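Local coordinates for tumor necrosis factor receptor superfamily member grnd (Drosophila melanogaster, PDB 6ZSY), which acts at the cell membrane as a receptor for the TNF cytokine Eiger and triggers JNK signalling, binding the ligand through this extracellular cysteine-rich domain, at residues F17-V20 with A21-R24; N38-A41 with F42-A45. One frame throughout, in Å; residues are numbered along the deposited sequence.

Contact 1: residues F17-V20 with A21-R24; sequences FCYV and ATER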
loop_
_atom_site.group_PDB
_atom_site.type_symbol
_atom_site.label_atom_id
_atom_site.label_comp_id
_atom_site.label_asym_id
_atom_site.label_seq_id
_atom_site.Cartn_x
_atom_site.Cartn_y
_atom_site.Cartn_z
ATOM N N PHE A 17 0.638 3.406 -0.690
ATOM C CA PHE A 17 -0.808 3.493 -0.661
ATOM C C PHE A 17 -1.203 4.011 0.727
ATOM O O PHE A 17 -0.505 3.820 1.693
ATOM C CB PHE A 17 -1.528 2.192 -0.981
ATOM C CG PHE A 17 -1.353 1.103 0.069
ATOM C CD1 PHE A 17 -0.129 0.439 0.212
ATOM C CD2 PHE A 17 -2.407 0.762 0.885
ATOM C CE1 PHE A 17 0.011 -0.546 1.190
ATOM C CE2 PHE A 17 -2.243 -0.224 1.835
ATOM C CZ PHE A 17 -1.042 -0.889 1.998
ATOM N N CYS A 18 -2.391 4.614 0.786
ATOM C CA CYS A 18 -2.964 4.991 2.070
ATOM C C CYS A 18 -3.578 3.756 2.688
ATOM O O CYS A 18 -4.554 3.212 2.170
ATOM C CB CYS A 18 -3.983 6.090 1.867
ATOM S SG CYS A 18 -4.838 6.461 3.452
ATOM N N TYR A 19 -2.988 3.302 3.797
ATOM C CA TYR A 19 -3.451 2.107 4.509
ATOM C C TYR A 19 -4.458 2.592 5.555
ATOM O O TYR A 19 -4.081 3.198 6.555
ATOM C CB TYR A 19 -2.292 1.404 5.175
ATOM C CG TYR A 19 -2.604 0.104 5.850
ATOM C CD1 TYR A 19 -3.594 -0.756 5.426
ATOM C CD2 TYR A 19 -1.812 -0.303 6.916
ATOM C CE1 TYR A 19 -3.844 -1.992 6.049
ATOM C CE2 TYR A 19 -2.033 -1.516 7.558
ATOM C CZ TYR A 19 -3.038 -2.359 7.139
ATOM O OH TYR A 19 -3.223 -3.537 7.774
ATOM N N VAL A 20 -5.745 2.302 5.334
ATOM C CA VAL A 20 -6.680 2.977 6.265
ATOM C C VAL A 20 -6.683 2.309 7.614
ATOM O O VAL A 20 -7.137 2.954 8.557
ATOM C CB VAL A 20 -8.083 3.061 5.679
ATOM C CG1 VAL A 20 -8.126 3.940 4.439
ATOM C CG2 VAL A 20 -8.579 1.681 5.330
ATOM N N ALA A 21 -6.093 1.112 7.801
ATOM C CA ALA A 21 -6.001 0.576 9.171
ATOM C C ALA A 21 -5.259 1.541 10.067
ATOM O O ALA A 21 -5.668 1.775 11.222
ATOM C CB ALA A 21 -5.293 -0.772 9.148
ATOM N N THR A 22 -4.148 2.092 9.594
ATOM C CA THR A 22 -3.340 3.019 10.353
ATOM C C THR A 22 -3.603 4.484 9.981
ATOM O O THR A 22 -3.115 5.383 10.705
ATOM C CB THR A 22 -1.822 2.705 10.114
ATOM O OG1 THR A 22 -1.617 2.836 8.718
ATOM C CG2 THR A 22 -1.462 1.323 10.631
ATOM N N GLU A 23 -4.269 4.702 8.863
ATOM C CA GLU A 23 -4.421 6.024 8.248
ATOM C C GLU A 23 -3.038 6.673 8.033
ATOM O O GLU A 23 -2.861 7.891 8.217
ATOM C CB GLU A 23 -5.399 6.918 9.005
ATOM C CG GLU A 23 -6.807 6.329 9.059
ATOM C CD GLU A 23 -7.627 6.333 7.772
ATOM O OE1 GLU A 23 -7.067 6.563 6.675
ATOM O OE2 GLU A 23 -8.857 6.060 7.862
ATOM N N ARG A 24 -2.088 5.839 7.571
ATOM C CA ARG A 24 -0.773 6.307 7.182
ATOM C C ARG A 24 -0.439 5.753 5.785
ATOM O O ARG A 24 -0.948 4.708 5.378
ATOM C CB ARG A 24 0.290 5.816 8.158
ATOM C CG ARG A 24 0.106 6.295 9.591
ATOM C CD ARG A 24 0.581 7.717 9.777
ATOM N NE ARG A 24 0.357 8.239 11.107
ATOM C CZ ARG A 24 -0.580 8.803 11.815
ATOM N NH1 ARG A 24 -1.341 9.709 11.186
ATOM N NH2 ARG A 24 -0.887 8.563 13.083
#

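Contact 2: residues N38-A41 with F42-A45; sequences NYDA and FLCA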
loop_
_atom_site.group_PDB
_atom_site.type_symbol
_atom_site.label_atom_id
_atom_site.label_comp_id
_atom_site.label_asym_id
_atom_site.label_seq_id
_atom_site.Cartn_x
_atom_site.Cartn_y
_atom_site.Cartn_z
ATOM N N ASN A 38 4.697 -8.520 5.765
ATOM C CA ASN A 38 3.351 -7.907 5.681
ATOM C C ASN A 38 2.754 -8.000 4.291
ATOM O O ASN A 38 1.823 -7.287 3.945
ATOM C CB ASN A 38 3.388 -6.468 6.191
ATOM C CG ASN A 38 4.573 -5.731 5.592
ATOM O OD1 ASN A 38 5.362 -6.344 4.894
ATOM N ND2 ASN A 38 4.700 -4.441 5.896
ATOM N N TYR A 39 3.179 -9.016 3.552
ATOM C CA TYR A 39 2.541 -9.375 2.285
ATOM C C TYR A 39 1.024 -9.535 2.488
ATOM O O TYR A 39 0.558 -10.219 3.434
ATOM C CB TYR A 39 3.133 -10.671 1.772
ATOM C CG TYR A 39 2.416 -11.192 0.550
ATOM C CD1 TYR A 39 2.500 -10.501 -0.661
ATOM C CD2 TYR A 39 1.674 -12.339 0.578
ATOM C CE1 TYR A 39 1.836 -10.934 -1.792
ATOM C CE2 TYR A 39 1.010 -12.826 -0.573
ATOM C CZ TYR A 39 1.114 -12.101 -1.734
ATOM O OH TYR A 39 0.461 -12.599 -2.859
ATOM N N ASP A 40 0.259 -8.962 1.561
ATOM C CA ASP A 40 -1.205 -9.123 1.618
ATOM C C ASP A 40 -1.656 -9.117 0.148
ATOM O O ASP A 40 -1.660 -8.067 -0.481
ATOM C CB ASP A 40 -1.837 -8.058 2.427
ATOM C CG ASP A 40 -3.335 -8.251 2.670
ATOM O OD1 ASP A 40 -4.056 -8.483 1.708
ATOM O OD2 ASP A 40 -3.724 -8.044 3.821
ATOM N N ALA A 41 -1.994 -10.284 -0.378
ATOM C CA ALA A 41 -2.327 -10.369 -1.814
ATOM C C ALA A 41 -3.477 -9.458 -2.171
ATOM O O ALA A 41 -3.469 -8.824 -3.249
ATOM C CB ALA A 41 -2.642 -11.814 -2.143
ATOM N N PHE A 42 -4.505 -9.427 -1.329
ATOM C CA PHE A 42 -5.691 -8.608 -1.635
ATOM C C PHE A 42 -5.377 -7.130 -1.652
ATOM O O PHE A 42 -5.764 -6.392 -2.561
ATOM C CB PHE A 42 -6.808 -8.994 -0.645
ATOM C CG PHE A 42 -8.157 -8.447 -0.991
ATOM C CD1 PHE A 42 -9.161 -9.275 -1.524
ATOM C CD2 PHE A 42 -8.493 -7.145 -0.820
ATOM C CE1 PHE A 42 -10.428 -8.809 -1.863
ATOM C CE2 PHE A 42 -9.763 -6.623 -1.080
ATOM C CZ PHE A 42 -10.684 -7.503 -1.587
ATOM N N LEU A 43 -4.645 -6.667 -0.617
ATOM C CA LEU A 43 -4.299 -5.256 -0.564
ATOM C C LEU A 43 -3.319 -4.838 -1.657
ATOM O O LEU A 43 -3.424 -3.758 -2.238
ATOM C CB LEU A 43 -3.712 -4.935 0.823
ATOM C CG LEU A 43 -4.734 -4.872 1.901
ATOM C CD1 LEU A 43 -3.893 -4.318 3.114
ATOM C CD2 LEU A 43 -5.925 -3.979 1.661
ATOM N N CYS A 44 -2.364 -5.725 -1.957
ATOM C CA CYS A 44 -1.484 -5.474 -3.107
ATOM C C CYS A 44 -2.347 -5.250 -4.336
ATOM O O CYS A 44 -2.164 -4.271 -5.091
ATOM C CB CYS A 44 -0.565 -6.664 -3.268
ATOM S SG CYS A 44 0.414 -6.572 -4.807
ATOM N N ALA A 45 -3.249 -6.182 -4.614
ATOM C CA ALA A 45 -4.055 -6.103 -5.810
ATOM C C ALA A 45 -4.840 -4.767 -5.832
ATOM O O ALA A 45 -4.829 -4.039 -6.824
ATOM C CB ALA A 45 -5.017 -7.286 -5.880
#

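Contact 1: residues F17-V20 with A21-R24
Y19 and R24 face each other across a short antiparallel beta hairpin, and the turn between them closes with a G1 beta bulge in which E23 and R24 both lie opposite Y19. E23 takes up the positive phi this bulge uses (54°). The backbone bonds define the hairpin. Y19 N donates to R24 O at 2.9 Å, the one well-shaped bond of the set. Y19 O gathers the returning chain: E23 N lies 2.8 Å from it, but the bond is bent and weak, and the amides of T22 and R24 add two further weak, longer bonds.

The apolar contact is a CH-pi stack. A21 CB sits over one face of the Y19 ring, 3.6 Å from the centroid and shifted toward the rim at CZ. With CG anti to the backbone N (chi1 -175°), the Y19 ring lies where A21 CB can cover its face. Beside it, T22 crosses at about a right angle, with OG1 3.6 Å from Y19 CD2. The ring of H26 meets that of Y19 edge-to-face.

Two polar side chains tie the turn to its surroundings. T22 OG1 accepts a weak bond from R24 N and is hydrogen-bonded to H26 NE2. A bend at chi2 (-72°) carries the E23 carboxylate back across V20, and E23 OE1 is bonded to C6 N. C6 also forms the disulfide with C18, so a disulfide and a hydrogen bond both join C6 to the hairpin. E23 CG lies 3.4 Å from V20 O.

Contact 2: residues N38-A41 with F42-A45
D40 is the N-cap of helix 41-48, and its carboxylate reaches forward to the L43 amide in the first turn. D40 OD1 takes the hydrogen of L43 N at 3.0 Å in a nearly straight bond (170°). The amide comes from above the carboxylate plane, 49° out of it. The first torsion of D40 (chi1 -173°, CG anti to the backbone N) points the carboxylate toward the helix start, and the L43 N bond holds it there. The helix dipole probably favours its negative charge.

L43 packs against the same group. L43 CG lies 3.7 Å from D40 CG, and L43 CD1 3.8 Å from D40 OD2, so the leucine runs across one side of the cap. Replacing D40 by an alanine removes the carboxylate; L43 N would probably lose its capping acceptor, and the leucine branch the group it packs against.

Regular helix bonds follow. C44 N donates to D40 O at 2.9 Å, and A45 N to A41 O at 3.0 Å. C44 CB also lies 3.3 Å from D40 O.

Further out, C44 is joined to C32 by a disulfide, which links this first turn to helix 28-32. D40 is backbone-bonded to V31, and the side chains of D40 and L43 both rest on V31. The start of helix 41-48 is thus packed against helix 28-32, while L43 also meets Y19 of strand 16-19.

Contact 1 comes first along the chain, in the hairpin of strands 16-19 and 24-27. Contact 2 follows at the start of helix 41-48, after helix 28-32 and a loop. Their centres are about 13 Å apart, yet they touch: Y19 CE1 packs 3.7 Å from L43 CD1. F17 extends this junction of hairpin and helices, reaching C28 and V31 of helix 28-32 and E47 and C48 of helix 41-48. Each contact also holds one half of a disulfide, C18 in the first and C44 in the second. Cross-links and side-chain packing together hold this small cysteine-rich ectodomain, the part of the receptor that binds Eiger, in one compact unit.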